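PDB 6LRG: Alr4995 protein from Nostoc sp., which probably hydrolyses arginine to ornithine, ammonia and carbon dioxide, and probably turns ornithine into proline at a second site that binds NAD. Local coordinates for residues I397-Q402 against L417-K422. Residues are numbered along the deposited sequence; the frame is centred on the assembly and turned at random.
Sequences IKVENQ and LLAQCK
Ala419 O takes the backbone N-H of Glu400 in a nearly straight bond of 2.8 Å, and the CA-H of Val399 leans on the same oxygen. The carbonyl end of Glu400 repeats the pattern: Cys421 N donates to Glu400 O at 2.9 Å, while the CA-H of Gln420 makes a weaker approach. These links pair strands 395-400 and 416-422 in parallel. At the other end, direct bonding gives way to a water, which donates to Lys398 O at 2.6 Å and accepts from Ala419 N at 3.2 Å.

Ile397, Leu417, Val399 and Cys421 gather around Ala419 on one face. Ile397 straddles two neighbours: its CG2, anti to the backbone N, meets Ala419 CB at 4.0 Å, while CG1 reaches Leu417 CD1, the two side chains crossing at about a right angle. Val399 sends CG1 to Cys421 CB, 4.0 Å away. Val390, from strand 388-392, and Ile410, from strand 407-413, also touch Ala419.

Glu400 and Gln420 share the other face. The extended chain of Glu400 lays its carboxylate across Leu418, with OE1 3.5 Å from CD1, a contact without a polar bond. Asn401 and Gln420 run side by side in the same direction, their amide planes 37° apart.

Each strand also belongs to an antiparallel hairpin, 388-392 with 395-400 and 407-413 with 416-422, so this parallel pair is the seam joining the two within a mixed sheet of the first C-terminal region of an ArgZ-like arginine dihydrolase. The chemistry implies a seam fastened directly around Glu400 and bridged by solvent at Lys398, with small and branched apolar groups filling one face.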
loop_
_atom_site.group_PDB
_atom_site.type_symbol
_atom_site.label_atom_id
_atom_site.label_comp_id
_atom_site.label_asym_id
_atom_site.label_seq_id
_atom_site.Cartn_x
_atom_site.Cartn_y
_atom_site.Cartn_z
ATOM N N ILE B 397 -27.824 12.118 -37.084
ATOM C CA ILE B 397 -27.208 10.916 -37.648
ATOM C C ILE B 397 -26.401 10.191 -36.570
ATOM O O ILE B 397 -25.721 10.828 -35.781
ATOM C CB ILE B 397 -26.270 11.291 -38.822
ATOM C CG1 ILE B 397 -27.067 11.918 -39.959
ATOM C CG2 ILE B 397 -25.467 10.102 -39.318
ATOM C CD1 ILE B 397 -28.106 10.998 -40.537
ATOM N N LYS B 398 -26.467 8.866 -36.547
ATOM C CA LYS B 398 -25.795 8.068 -35.526
ATOM C C LYS B 398 -24.306 7.850 -35.863
ATOM O O LYS B 398 -23.969 7.426 -36.967
ATOM C CB LYS B 398 -26.539 6.725 -35.367
ATOM C CG LYS B 398 -25.886 5.681 -34.454
ATOM C CD LYS B 398 -26.035 6.043 -32.975
ATOM C CE LYS B 398 -25.208 5.119 -32.071
ATOM N NZ LYS B 398 -26.003 3.966 -31.534
ATOM N N VAL B 399 -23.418 8.149 -34.919
ATOM C CA VAL B 399 -21.992 7.907 -35.122
ATOM C C VAL B 399 -21.672 6.410 -34.972
ATOM O O VAL B 399 -22.072 5.765 -33.992
ATOM C CB VAL B 399 -21.111 8.741 -34.130
ATOM C CG1 VAL B 399 -19.629 8.460 -34.344
ATOM C CG2 VAL B 399 -21.383 10.229 -34.283
ATOM N N GLU B 400 -20.952 5.863 -35.949
ATOM C CA GLU B 400 -20.562 4.457 -35.932
ATOM C C GLU B 400 -19.136 4.259 -35.437
ATOM O O GLU B 400 -18.309 5.176 -35.487
ATOM C CB GLU B 400 -20.694 3.843 -37.324
ATOM C CG GLU B 400 -22.114 3.773 -37.853
ATOM C CD GLU B 400 -22.195 2.979 -39.143
ATOM O OE1 GLU B 400 -21.122 2.566 -39.640
ATOM O OE2 GLU B 400 -23.320 2.760 -39.654
ATOM N N ASN B 401 -18.862 3.044 -34.976
ATOM C CA ASN B 401 -17.556 2.669 -34.461
ATOM C C ASN B 401 -17.137 3.577 -33.338
ATOM O O ASN B 401 -15.968 3.929 -33.231
ATOM C CB ASN B 401 -16.499 2.698 -35.561
ATOM C CG ASN B 401 -16.901 1.902 -36.773
ATOM O OD1 ASN B 401 -17.360 0.760 -36.658
ATOM N ND2 ASN B 401 -16.731 2.489 -37.947
ATOM N N GLN B 402 -18.097 3.960 -32.507
ATOM C CA GLN B 402 -17.840 4.883 -31.408
ATOM C C GLN B 402 -16.686 4.403 -30.541
ATOM O O GLN B 402 -16.609 3.234 -30.171
ATOM C CB GLN B 402 -19.091 5.063 -30.563
ATOM C CG GLN B 402 -18.964 6.114 -29.481
ATOM C CD GLN B 402 -19.007 7.532 -30.027
ATOM O OE1 GLN B 402 -19.737 7.825 -30.972
ATOM N NE2 GLN B 402 -18.225 8.411 -29.438
ATOM N N LEU B 417 -25.764 9.224 -45.590
ATOM C CA LEU B 417 -24.781 9.890 -44.749
ATOM C C LEU B 417 -24.120 8.893 -43.813
ATOM O O LEU B 417 -24.798 8.073 -43.199
ATOM C CB LEU B 417 -25.452 11.006 -43.946
ATOM C CG LEU B 417 -25.743 12.313 -44.682
ATOM C CD1 LEU B 417 -26.610 13.195 -43.823
ATOM C CD2 LEU B 417 -24.434 13.006 -45.023
ATOM N N LEU B 418 -22.803 8.960 -43.711
ATOM C CA LEU B 418 -22.070 8.079 -42.813
ATOM C C LEU B 418 -21.225 8.899 -41.839
ATOM O O LEU B 418 -20.361 9.664 -42.258
ATOM C CB LEU B 418 -21.184 7.122 -43.614
ATOM C CG LEU B 418 -20.276 6.166 -42.843
ATOM C CD1 LEU B 418 -21.080 5.336 -41.857
ATOM C CD2 LEU B 418 -19.501 5.249 -43.812
ATOM N N ALA B 419 -21.478 8.754 -40.544
ATOM C CA ALA B 419 -20.647 9.403 -39.534
ATOM C C ALA B 419 -19.870 8.343 -38.788
ATOM O O ALA B 419 -20.451 7.504 -38.129
ATOM C CB ALA B 419 -21.491 10.207 -38.577
ATOM N N GLN B 420 -18.560 8.340 -38.900
ATOM C CA GLN B 420 -17.815 7.324 -38.183
ATOM C C GLN B 420 -16.688 7.949 -37.377
ATOM O O GLN B 420 -16.041 8.913 -37.779
ATOM C CB GLN B 420 -17.271 6.259 -39.133
ATOM C CG GLN B 420 -16.341 6.800 -40.190
ATOM C CD GLN B 420 -16.179 5.854 -41.360
ATOM O OE1 GLN B 420 -15.848 4.682 -41.189
ATOM N NE2 GLN B 420 -16.420 6.363 -42.564
ATOM N N CYS B 421 -16.520 7.392 -36.198
ATOM C CA CYS B 421 -15.433 7.690 -35.310
ATOM C C CYS B 421 -14.133 7.028 -35.818
ATOM O O CYS B 421 -14.110 5.829 -36.091
ATOM C CB CYS B 421 -15.831 7.201 -33.924
ATOM S SG CYS B 421 -14.811 7.727 -32.607
ATOM N N LYS B 422 -13.077 7.827 -35.976
ATOM C CA LYS B 422 -11.781 7.364 -36.476
ATOM C C LYS B 422 -10.672 7.905 -35.590
ATOM O O LYS B 422 -10.743 9.048 -35.156
ATOM C CB LYS B 422 -11.537 7.827 -37.923
ATOM C CG LYS B 422 -12.296 7.058 -38.994
ATOM C CD LYS B 422 -12.199 7.778 -40.327
ATOM C CE LYS B 422 -11.951 6.817 -41.480
ATOM N NZ LYS B 422 -10.762 7.248 -42.304
HETATM O O HOH W 1 -23.915 6.944 -39.539
#